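Type II restriction enzyme MunI (Mycoplasma, PDB 1D02) acts as a homodimeric type II restriction endonuclease that recognises the double-stranded DNA sequence 5'-CAATTG-3' and cleaves it after the first C. Local coordinates at residues K161-I166 / M179-E184; W149-G154 / E187-H192; N26-F31 / G97-Q102. The protein carries 1 engineered substitution. All coordinates share one frame; numbering follows the deposited sequence.

Contact 1. Residues K161-I166 / M179-E184; sequences KRVREI and MWRPNE. With nucleotides of chain B.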
# COMPACT_ATOMS: atom_id res chain seq x y z
N LYS D 161 12.60 -9.98 9.96
CA LYS D 161 12.16 -8.59 9.93
C LYS D 161 10.87 -8.46 9.08
O LYS D 161 9.89 -7.84 9.51
CB LYS D 161 13.27 -7.70 9.35
CG LYS D 161 12.84 -6.26 9.19
CD LYS D 161 13.83 -5.44 8.34
CE LYS D 161 15.18 -5.35 9.02
NZ LYS D 161 15.99 -4.28 8.38
N ARG D 162 10.86 -9.06 7.88
CA ARG D 162 9.68 -8.98 7.02
C ARG D 162 8.44 -9.61 7.63
O ARG D 162 7.35 -9.08 7.47
CB ARG D 162 9.97 -9.65 5.67
CG ARG D 162 11.07 -8.93 4.87
CD ARG D 162 10.53 -7.76 4.01
NE ARG D 162 11.64 -6.88 3.72
CZ ARG D 162 11.91 -5.78 4.41
NH1 ARG D 162 11.11 -5.41 5.41
NH2 ARG D 162 13.05 -5.14 4.22
N VAL D 163 8.58 -10.75 8.32
CA VAL D 163 7.40 -11.37 8.90
C VAL D 163 6.81 -10.47 9.98
O VAL D 163 5.60 -10.30 10.07
CB VAL D 163 7.75 -12.77 9.44
CG1 VAL D 163 6.62 -13.35 10.29
CG2 VAL D 163 8.02 -13.70 8.23
N ARG D 164 7.68 -9.86 10.78
CA ARG D 164 7.22 -8.95 11.82
C ARG D 164 6.64 -7.66 11.23
O ARG D 164 5.66 -7.11 11.74
CB ARG D 164 8.39 -8.67 12.76
CG ARG D 164 8.77 -9.92 13.59
CD ARG D 164 9.80 -9.58 14.68
NE ARG D 164 10.01 -10.70 15.61
CZ ARG D 164 10.75 -11.78 15.35
NH1 ARG D 164 11.37 -11.90 14.18
NH2 ARG D 164 10.85 -12.75 16.26
N GLU D 165 7.26 -7.18 10.15
CA GLU D 165 6.79 -5.97 9.47
C GLU D 165 5.35 -6.16 8.95
O GLU D 165 4.45 -5.35 9.22
CB GLU D 165 7.71 -5.67 8.28
CG GLU D 165 7.16 -4.64 7.27
CD GLU D 165 8.00 -4.62 6.00
OE1 GLU D 165 8.28 -5.71 5.44
OE2 GLU D 165 8.37 -3.51 5.56
N ILE D 166 5.14 -7.24 8.20
CA ILE D 166 3.82 -7.49 7.63
C ILE D 166 2.80 -7.74 8.75
O ILE D 166 1.66 -7.29 8.66
CB ILE D 166 3.88 -8.67 6.61
CG1 ILE D 166 4.67 -8.24 5.36
CG2 ILE D 166 2.47 -9.08 6.18
CD1 ILE D 166 5.35 -9.40 4.63
N MET D 179 1.30 -16.55 4.85
CA MET D 179 2.70 -16.78 4.50
C MET D 179 2.82 -18.24 4.06
O MET D 179 2.78 -19.14 4.91
CB MET D 179 3.60 -16.57 5.74
CG MET D 179 3.52 -15.19 6.33
SD MET D 179 4.54 -14.06 5.38
CE MET D 179 4.32 -12.54 6.29
N TRP D 180 2.96 -18.48 2.76
CA TRP D 180 3.06 -19.85 2.26
C TRP D 180 4.56 -20.11 2.13
O TRP D 180 5.19 -19.73 1.15
CB TRP D 180 2.35 -19.98 0.91
CG TRP D 180 2.07 -21.42 0.52
CD1 TRP D 180 2.12 -22.52 1.34
CD2 TRP D 180 1.71 -21.90 -0.78
NE1 TRP D 180 1.81 -23.66 0.62
CE2 TRP D 180 1.56 -23.30 -0.68
CE3 TRP D 180 1.49 -21.28 -2.02
CZ2 TRP D 180 1.22 -24.10 -1.77
CZ3 TRP D 180 1.14 -22.08 -3.12
CH2 TRP D 180 1.01 -23.47 -2.98
N ARG D 181 5.11 -20.78 3.14
CA ARG D 181 6.54 -21.03 3.21
C ARG D 181 7.10 -22.09 2.28
O ARG D 181 6.37 -22.98 1.83
CB ARG D 181 6.92 -21.31 4.68
CG ARG D 181 6.57 -20.11 5.59
CD ARG D 181 7.02 -20.19 7.07
NE ARG D 181 6.87 -18.84 7.62
CZ ARG D 181 5.81 -18.39 8.29
NH1 ARG D 181 4.77 -19.18 8.54
NH2 ARG D 181 5.74 -17.11 8.62
N PRO D 182 8.39 -22.00 1.97
CA PRO D 182 9.07 -22.95 1.08
C PRO D 182 8.84 -24.35 1.69
O PRO D 182 8.87 -24.53 2.91
CB PRO D 182 10.54 -22.54 1.20
CG PRO D 182 10.45 -21.06 1.38
CD PRO D 182 9.31 -20.92 2.39
N ASN D 183 8.57 -25.32 0.85
CA ASN D 183 8.36 -26.68 1.36
C ASN D 183 7.00 -26.93 1.99
O ASN D 183 6.70 -28.08 2.31
CB ASN D 183 9.42 -27.10 2.39
CG ASN D 183 10.84 -26.81 1.94
OD1 ASN D 183 11.20 -27.06 0.78
ND2 ASN D 183 11.66 -26.30 2.85
N GLU D 184 6.20 -25.90 2.20
CA GLU D 184 4.89 -26.12 2.80
C GLU D 184 3.98 -26.66 1.71
O GLU D 184 4.07 -26.26 0.56
CB GLU D 184 4.34 -24.82 3.37
CG GLU D 184 3.08 -25.03 4.19
CD GLU D 184 3.27 -26.07 5.28
OE1 GLU D 184 4.04 -25.80 6.23
OE2 GLU D 184 2.67 -27.17 5.18
P DC B 2 15.46 -0.55 9.70
OP1 DC B 2 14.63 0.17 10.70
OP2 DC B 2 15.34 -2.02 9.57
O5' DC B 2 15.18 0.11 8.30
C5' DC B 2 15.44 1.49 8.15
C4' DC B 2 15.22 1.91 6.73
O4' DC B 2 16.35 1.47 5.94
C3' DC B 2 13.96 1.37 6.03
O3' DC B 2 13.18 2.53 5.72
C2' DC B 2 14.50 0.63 4.81
C1' DC B 2 15.90 1.22 4.64
N1 DC B 2 16.93 0.39 3.99
C2 DC B 2 17.64 0.94 2.92
O2 DC B 2 17.37 2.11 2.57
N3 DC B 2 18.60 0.21 2.31
C4 DC B 2 18.87 -1.02 2.76
N4 DC B 2 19.83 -1.71 2.16
C5 DC B 2 18.16 -1.60 3.86
C6 DC B 2 17.21 -0.87 4.43
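The terminal methyl of Met179 presses end-on into the flank of helix 160-170, where Val163 and Ile166, one turn apart, receive it. CE lies 3.7 Å from Ile166 CD1 and is almost as close to CB and CG2 of the same residue, so that it sits in the crook of the isoleucine branches. On the Val163 side CE meets the main chain as much as the side chain, 4.2 Å from Val163 CA, with CG2 slightly farther. Met179 points its CB at the helix, and a bend at chi2 (-80°) followed by an extended chi3 carries the methyl forward, with the sulfur trailing behind it.

Val163 has a second neighbour in Arg181. Its CG2, set beside the backbone N and anti to the carbonyl carbon, approaches the rim of the guanidinium near the group's plane, 4.1 Å from Arg181 NH2. One face of that guanidinium rests on Met179 CB, 3.6 Å below it and offset toward the rim, while NE is hydrogen-bonded to the carbonyl of Thr157. Phe152 of the adjoining strand packs against both Ile166 and Met179, and from the second subunit Val62 reaches Val163 and Ile66 packs on Arg181.

Away from this apolar contact, Arg162 NH1 bonds Glu165 OE1 at 2.8 Å, meeting it from above the carboxylate plane. Lys161 NZ bonds OP2 of DC2 of chain B at 2.6 Å, and Lys161 also makes a cation-pi contact with Trp78 of the second subunit. In the beta-alpha-beta unit of strand 148-153, helix 160-170 and strand 177-180, Met179 packs the crossover helix on the second strand. The contact itself is apolar, a methionine methyl against Val163 and Ile166 with the Arg181 guanidinium edge beside it, while Lys161 of the same helix reaches a DNA phosphate and Arg162 and Glu165 pair with each other.

Contact 2. Residues W149-G154 / E187-H192; sequences WVVFEG and EKLVQH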
# COMPACT_ATOMS: atom_id res chain seq x y z
N TRP D 149 -7.10 -10.94 -0.06
CA TRP D 149 -6.22 -11.88 0.61
C TRP D 149 -4.89 -11.86 -0.12
O TRP D 149 -4.83 -12.16 -1.31
CB TRP D 149 -6.84 -13.27 0.57
CG TRP D 149 -6.04 -14.34 1.26
CD1 TRP D 149 -5.24 -14.19 2.36
CD2 TRP D 149 -6.06 -15.74 0.96
NE1 TRP D 149 -4.75 -15.42 2.76
CE2 TRP D 149 -5.24 -16.38 1.92
CE3 TRP D 149 -6.69 -16.51 -0.03
CZ2 TRP D 149 -5.03 -17.77 1.92
CZ3 TRP D 149 -6.48 -17.90 -0.02
CH2 TRP D 149 -5.66 -18.51 0.95
N VAL D 150 -3.82 -11.51 0.60
CA VAL D 150 -2.49 -11.46 0.00
C VAL D 150 -1.71 -12.69 0.47
O VAL D 150 -1.58 -12.94 1.67
CB VAL D 150 -1.72 -10.17 0.43
CG1 VAL D 150 -0.31 -10.20 -0.14
CG2 VAL D 150 -2.46 -8.90 -0.08
N VAL D 151 -1.26 -13.49 -0.49
CA VAL D 151 -0.46 -14.67 -0.18
C VAL D 151 1.00 -14.36 -0.51
O VAL D 151 1.32 -14.00 -1.66
CB VAL D 151 -0.93 -15.89 -0.99
CG1 VAL D 151 -0.02 -17.09 -0.71
CG2 VAL D 151 -2.39 -16.22 -0.62
N PHE D 152 1.87 -14.46 0.50
CA PHE D 152 3.30 -14.21 0.32
C PHE D 152 3.99 -15.56 0.10
O PHE D 152 3.56 -16.57 0.66
CB PHE D 152 3.90 -13.53 1.55
CG PHE D 152 3.38 -12.12 1.79
CD1 PHE D 152 2.31 -11.90 2.66
CD2 PHE D 152 3.94 -11.04 1.13
CE1 PHE D 152 1.81 -10.60 2.88
CE2 PHE D 152 3.45 -9.74 1.34
CZ PHE D 152 2.38 -9.52 2.21
N GLU D 153 5.05 -15.54 -0.70
CA GLU D 153 5.80 -16.75 -1.06
C GLU D 153 7.26 -16.37 -1.15
O GLU D 153 7.57 -15.19 -1.32
CB GLU D 153 5.36 -17.26 -2.44
CG GLU D 153 3.91 -17.76 -2.50
CD GLU D 153 3.47 -18.21 -3.90
OE1 GLU D 153 4.25 -18.13 -4.87
OE2 GLU D 153 2.29 -18.64 -4.03
N GLY D 154 8.15 -17.36 -1.07
CA GLY D 154 9.58 -17.07 -1.17
C GLY D 154 10.25 -16.92 0.19
O GLY D 154 9.61 -17.04 1.24
N GLU D 187 -2.12 -28.01 1.39
CA GLU D 187 -3.09 -28.17 2.45
C GLU D 187 -3.12 -26.98 3.44
O GLU D 187 -4.19 -26.48 3.78
CB GLU D 187 -2.81 -29.50 3.19
CG GLU D 187 -3.78 -29.79 4.32
CD GLU D 187 -3.54 -31.15 4.98
OE1 GLU D 187 -2.36 -31.51 5.22
OE2 GLU D 187 -4.53 -31.86 5.28
N LYS D 188 -1.95 -26.54 3.89
CA LYS D 188 -1.88 -25.42 4.81
C LYS D 188 -2.48 -24.14 4.21
O LYS D 188 -3.16 -23.38 4.91
CB LYS D 188 -0.42 -25.18 5.19
CG LYS D 188 -0.22 -24.09 6.21
CD LYS D 188 0.06 -24.67 7.59
CE LYS D 188 0.69 -23.60 8.49
NZ LYS D 188 2.15 -23.29 8.17
N LEU D 189 -2.21 -23.90 2.93
CA LEU D 189 -2.73 -22.74 2.21
C LEU D 189 -4.26 -22.79 2.20
O LEU D 189 -4.94 -21.81 2.54
CB LEU D 189 -2.20 -22.72 0.76
CG LEU D 189 -2.82 -21.68 -0.18
CD1 LEU D 189 -2.39 -20.28 0.25
CD2 LEU D 189 -2.38 -21.96 -1.63
N VAL D 190 -4.80 -23.94 1.82
CA VAL D 190 -6.25 -24.09 1.75
C VAL D 190 -6.88 -24.02 3.15
O VAL D 190 -7.96 -23.43 3.32
CB VAL D 190 -6.67 -25.42 1.02
CG1 VAL D 190 -8.20 -25.52 0.95
CG2 VAL D 190 -6.12 -25.44 -0.42
N GLN D 191 -6.21 -24.58 4.16
CA GLN D 191 -6.76 -24.54 5.51
C GLN D 191 -6.94 -23.09 5.97
O GLN D 191 -7.90 -22.78 6.66
CB GLN D 191 -5.88 -25.30 6.50
CG GLN D 191 -5.91 -26.81 6.28
CD GLN D 191 -4.98 -27.57 7.21
OE1 GLN D 191 -3.85 -27.09 7.46
NE2 GLN D 191 -5.37 -28.67 7.68
N HIS D 192 -6.03 -22.20 5.57
CA HIS D 192 -6.18 -20.80 5.98
C HIS D 192 -7.48 -20.25 5.40
O HIS D 192 -8.28 -19.65 6.11
CB HIS D 192 -5.00 -19.96 5.49
CG HIS D 192 -5.02 -18.55 6.00
ND1 HIS D 192 -5.79 -17.56 5.42
CD2 HIS D 192 -4.43 -17.98 7.08
CE1 HIS D 192 -5.67 -16.44 6.12
NE2 HIS D 192 -4.86 -16.68 7.14
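Trp149 lays the six-membered end of its indole against Leu189, with CH2 3.8 Å from Leu189 CD1. The same carbon meets the helix backbone, since Leu189 O lies at the ring edge, near its plane, 3.7 Å from Trp149 CH2. Farther along the indole, the five-membered ring lies near the imidazole of His192. Their planes are nearly parallel, at 9°, but the rings are slid so far apart, with centroids 5.0 Å from each other, that they barely overlap. Val151 adds a smaller contact: its CG1 stands 4.1 Å from Leu189 CD1, the two side chains meeting at about a right angle. One methyl of Leu189 thus serves both strand residues.

The Trp149 indole is braced from within its own strand. Val151 CG2 sits 3.8 Å above one face, over the centre, where two residues of spacing bring both side chains to the same side of the sheet. With CG anti to the backbone N (chi1 -179°), the indole extends out from the strand to the helix. The CB of Leu189 points neither at nor away from the strand, yet its branch end comes nearer to it.

A second shell holds these groups. Phe178 of strand 177-180 packs on Trp149 and Leu189 and meets the His192 ring. Phe193 and Leu197 also touch Trp149, Phe31 supports Leu189, and Leu27 touches Val151. Backbone bonds from Trp149 to Phe96 and Glu98, and from Val150 to Asn176 and Phe178, fix the strand between two neighbours.

The axes of segments 149-153 and 187-192 run nearly antiparallel, at 161°, and approach to 11.6 Å. A helix packed through aliphatic and aromatic side chains onto an interior strand of a mixed sheet is consistent with the layered alpha/beta architecture of PDDEXK nucleases.

Contact 3. Residues N26-F31 / G97-Q102; sequences NLYNVF and GEIKRQ. With nucleotides of chain A.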
# COMPACT_ATOMS: atom_id res chain seq x y z
N ASN D 26 1.30 -25.09 -6.83
CA ASN D 26 1.29 -23.63 -6.85
C ASN D 26 -0.14 -23.27 -6.40
O ASN D 26 -0.98 -24.18 -6.23
CB ASN D 26 1.60 -23.07 -8.24
CG ASN D 26 0.71 -23.64 -9.32
OD1 ASN D 26 -0.50 -23.41 -9.32
ND2 ASN D 26 1.31 -24.39 -10.25
N LEU D 27 -0.42 -21.99 -6.18
CA LEU D 27 -1.75 -21.62 -5.66
C LEU D 27 -2.90 -22.05 -6.57
O LEU D 27 -3.97 -22.46 -6.09
CB LEU D 27 -1.84 -20.11 -5.41
CG LEU D 27 -3.16 -19.59 -4.78
CD1 LEU D 27 -2.80 -18.43 -3.85
CD2 LEU D 27 -4.16 -19.15 -5.86
N TYR D 28 -2.67 -21.96 -7.87
CA TYR D 28 -3.70 -22.32 -8.83
C TYR D 28 -4.03 -23.81 -8.90
O TYR D 28 -5.23 -24.17 -8.81
CB TYR D 28 -3.31 -21.80 -10.22
CG TYR D 28 -3.00 -20.33 -10.18
CD1 TYR D 28 -1.69 -19.86 -10.04
CD2 TYR D 28 -4.03 -19.40 -10.23
CE1 TYR D 28 -1.43 -18.47 -9.96
CE2 TYR D 28 -3.79 -18.05 -10.15
CZ TYR D 28 -2.50 -17.58 -10.02
OH TYR D 28 -2.32 -16.22 -9.92
N ASN D 29 -3.04 -24.68 -9.05
CA ASN D 29 -3.45 -26.09 -9.14
C ASN D 29 -3.98 -26.63 -7.80
O ASN D 29 -4.86 -27.48 -7.77
CB ASN D 29 -2.37 -27.00 -9.79
CG ASN D 29 -1.05 -27.05 -9.03
OD1 ASN D 29 -0.88 -26.51 -7.95
ND2 ASN D 29 -0.08 -27.77 -9.62
N VAL D 30 -3.50 -26.06 -6.70
CA VAL D 30 -3.96 -26.45 -5.37
C VAL D 30 -5.44 -26.06 -5.19
O VAL D 30 -6.28 -26.90 -4.81
CB VAL D 30 -3.09 -25.75 -4.27
CG1 VAL D 30 -3.80 -25.73 -2.91
CG2 VAL D 30 -1.73 -26.48 -4.15
N PHE D 31 -5.79 -24.81 -5.47
CA PHE D 31 -7.19 -24.45 -5.29
C PHE D 31 -8.10 -25.09 -6.34
O PHE D 31 -9.24 -25.43 -6.03
CB PHE D 31 -7.38 -22.92 -5.26
CG PHE D 31 -7.20 -22.34 -3.88
CD1 PHE D 31 -6.09 -21.55 -3.57
CD2 PHE D 31 -8.13 -22.62 -2.87
CE1 PHE D 31 -5.92 -21.06 -2.29
CE2 PHE D 31 -7.95 -22.13 -1.58
CZ PHE D 31 -6.84 -21.34 -1.29
N GLY D 97 -7.58 -11.80 -4.73
CA GLY D 97 -6.30 -12.06 -4.12
C GLY D 97 -5.06 -11.60 -4.84
O GLY D 97 -5.10 -11.26 -6.02
N GLU D 98 -3.95 -11.59 -4.11
CA GLU D 98 -2.66 -11.20 -4.68
C GLU D 98 -1.64 -12.24 -4.23
O GLU D 98 -1.84 -12.95 -3.24
CB GLU D 98 -2.21 -9.82 -4.17
CG GLU D 98 -3.09 -8.65 -4.58
CD GLU D 98 -3.34 -8.57 -6.09
OE1 GLU D 98 -2.51 -9.08 -6.89
OE2 GLU D 98 -4.38 -7.98 -6.49
N ILE D 99 -0.53 -12.31 -4.96
CA ILE D 99 0.54 -13.24 -4.63
C ILE D 99 1.81 -12.41 -4.70
O ILE D 99 2.14 -11.86 -5.76
CB ILE D 99 0.61 -14.39 -5.66
CG1 ILE D 99 -0.67 -15.25 -5.59
CG2 ILE D 99 1.83 -15.27 -5.38
CD1 ILE D 99 -0.70 -16.39 -6.56
N LYS D 100 2.51 -12.30 -3.57
CA LYS D 100 3.74 -11.51 -3.54
C LYS D 100 4.90 -12.43 -3.23
O LYS D 100 5.01 -12.96 -2.13
CB LYS D 100 3.60 -10.40 -2.48
CG LYS D 100 2.73 -9.24 -2.96
CD LYS D 100 3.44 -8.50 -4.11
CE LYS D 100 2.51 -7.63 -4.96
NZ LYS D 100 1.55 -8.45 -5.75
N ARG D 101 5.76 -12.65 -4.22
CA ARG D 101 6.92 -13.53 -4.04
C ARG D 101 8.13 -12.64 -3.86
O ARG D 101 8.29 -11.67 -4.61
CB ARG D 101 7.15 -14.39 -5.29
CG ARG D 101 5.89 -15.07 -5.81
CD ARG D 101 6.14 -15.94 -7.05
NE ARG D 101 4.88 -16.40 -7.66
CZ ARG D 101 4.09 -15.65 -8.44
NH1 ARG D 101 4.44 -14.39 -8.72
NH2 ARG D 101 2.95 -16.14 -8.92
N GLN D 102 8.98 -12.95 -2.89
CA GLN D 102 10.17 -12.11 -2.69
C GLN D 102 11.23 -12.83 -1.89
O GLN D 102 10.92 -13.72 -1.08
CB GLN D 102 9.77 -10.82 -1.96
CG GLN D 102 10.85 -9.70 -1.93
CD GLN D 102 10.23 -8.36 -1.56
OE1 GLN D 102 10.58 -7.73 -0.53
NE2 GLN D 102 9.30 -7.91 -2.39
P DA A 5 7.76 -12.37 -9.39
OP1 DA A 5 8.58 -13.36 -10.14
OP2 DA A 5 6.77 -12.84 -8.42
O5' DA A 5 8.66 -11.32 -8.59
C5' DA A 5 10.02 -11.15 -8.86
C4' DA A 5 10.58 -9.95 -8.13
O4' DA A 5 9.98 -8.74 -8.65
C3' DA A 5 10.49 -9.85 -6.60
O3' DA A 5 11.80 -9.56 -6.09
C2' DA A 5 9.68 -8.57 -6.38
C1' DA A 5 10.05 -7.78 -7.63
N9 DA A 5 9.19 -6.66 -7.99
C8 DA A 5 7.83 -6.54 -7.81
N7 DA A 5 7.34 -5.41 -8.25
C5 DA A 5 8.44 -4.73 -8.75
C6 DA A 5 8.59 -3.46 -9.36
N6 DA A 5 7.57 -2.62 -9.57
N1 DA A 5 9.83 -3.08 -9.73
C2 DA A 5 10.84 -3.92 -9.51
N3 DA A 5 10.83 -5.14 -8.95
C4 DA A 5 9.59 -5.49 -8.60
P DT A 6 12.79 -10.76 -5.72
OP1 DT A 6 12.30 -12.00 -6.37
OP2 DT A 6 12.99 -10.71 -4.25
O5' DT A 6 14.14 -10.31 -6.42
C5' DT A 6 14.28 -10.51 -7.81
C4' DT A 6 14.86 -9.28 -8.46
O4' DT A 6 13.89 -8.20 -8.42
C3' DT A 6 16.10 -8.75 -7.75
O3' DT A 6 17.26 -9.26 -8.39
C2' DT A 6 16.01 -7.24 -7.92
C1' DT A 6 14.58 -6.94 -8.36
N1 DT A 6 13.91 -6.13 -7.33
C2 DT A 6 13.72 -4.78 -7.54
O2 DT A 6 14.07 -4.21 -8.56
N3 DT A 6 13.12 -4.12 -6.50
C4 DT A 6 12.68 -4.66 -5.31
O4 DT A 6 12.16 -3.94 -4.45
C5 DT A 6 12.90 -6.09 -5.17
C7 DT A 6 12.46 -6.78 -3.92
C6 DT A 6 13.49 -6.74 -6.18
P DA A 4 2.13 -8.83 -9.49
OP1 DA A 4 1.66 -10.12 -8.91
OP2 DA A 4 2.25 -7.63 -8.62
O5' DA A 4 3.55 -9.10 -10.16
C5' DA A 4 3.71 -10.12 -11.14
C4' DA A 4 5.18 -10.32 -11.43
O4' DA A 4 5.73 -9.16 -12.11
C3' DA A 4 6.05 -10.54 -10.21
O3' DA A 4 7.05 -11.50 -10.55
C2' DA A 4 6.64 -9.16 -9.93
C1' DA A 4 6.77 -8.56 -11.33
N9 DA A 4 6.60 -7.11 -11.45
C8 DA A 4 5.53 -6.36 -11.03
N7 DA A 4 5.60 -5.09 -11.38
C5 DA A 4 6.81 -5.00 -12.05
C6 DA A 4 7.45 -3.93 -12.71
N6 DA A 4 6.94 -2.70 -12.80
N1 DA A 4 8.64 -4.18 -13.30
C2 DA A 4 9.15 -5.42 -13.22
N3 DA A 4 8.65 -6.50 -12.64
C4 DA A 4 7.46 -6.23 -12.07
O HOH W 1 0.52 -14.91 -10.31
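The hydroxyl of Tyr28 is held by two polar partners while it touches Ile99 CD1 at 3.7 Å. It is hydrogen-bonded to the carbonyl of Ala83, and it accepts from a water 3.2 Å from Tyr28 OH. That water in turn accepts from Arg101 NH2, linking helix and strand indirectly.

Ile99 CD1 also meets Leu27 CD1, at 4.0 Å, so the isoleucine tip is shared between neighbouring helix residues. CG1 anti to the carbonyl carbon (chi1 -65°) and an extended chi2 bring this methyl to the helix. Ile99 CG2 instead lies against one face of the Arg101 guanidinium, at whose edge both the water and OP2 of DA5 of chain A lie in plane. Arg101 NH1 bonds that OP2 at 2.8 Å, and Lys100 NZ bonds OP2 of DA4 of chain A at 3.1 Å. Glu98 and Lys100 probably form the E-x-K pair of the PDDEXK motif.

The helix start is fixed by a capping box: Asn29 N donates to Asn26 OD1 at 2.9 Å, and Asn26 N to Asn29 OD1 at 2.8 Å.

Helix 27-34 lies over the sheet, with Phe84 of strand 84-88 touching Leu27, Tyr28 and Ile99, Leu42 of strand 40-44 touching Tyr28, and helix 186-197 alongside through Leu189 and Val190.

From the N terminus, helix 27-34 comes first, and contact 3 closes a loop of 65 residues when strand 93-101 passes beneath it. The chain then enters strand 148-153, which opens contact 2. Before that contact closes, helix 160-170 and strand 177-180 complete a beta-alpha-beta unit and form contact 1, nested within the larger loop that helix 186-197 ends. Contact 3 precedes both in series. Strands 93-101, 148-153 and 177-180 are successive in one mixed sheet, joined by bonds such as Val151 N to Glu98 O and Trp180 N to Phe152 O. Contacts 2 and 3 cover one face, and contact 1 packs helix 160-170 against the other.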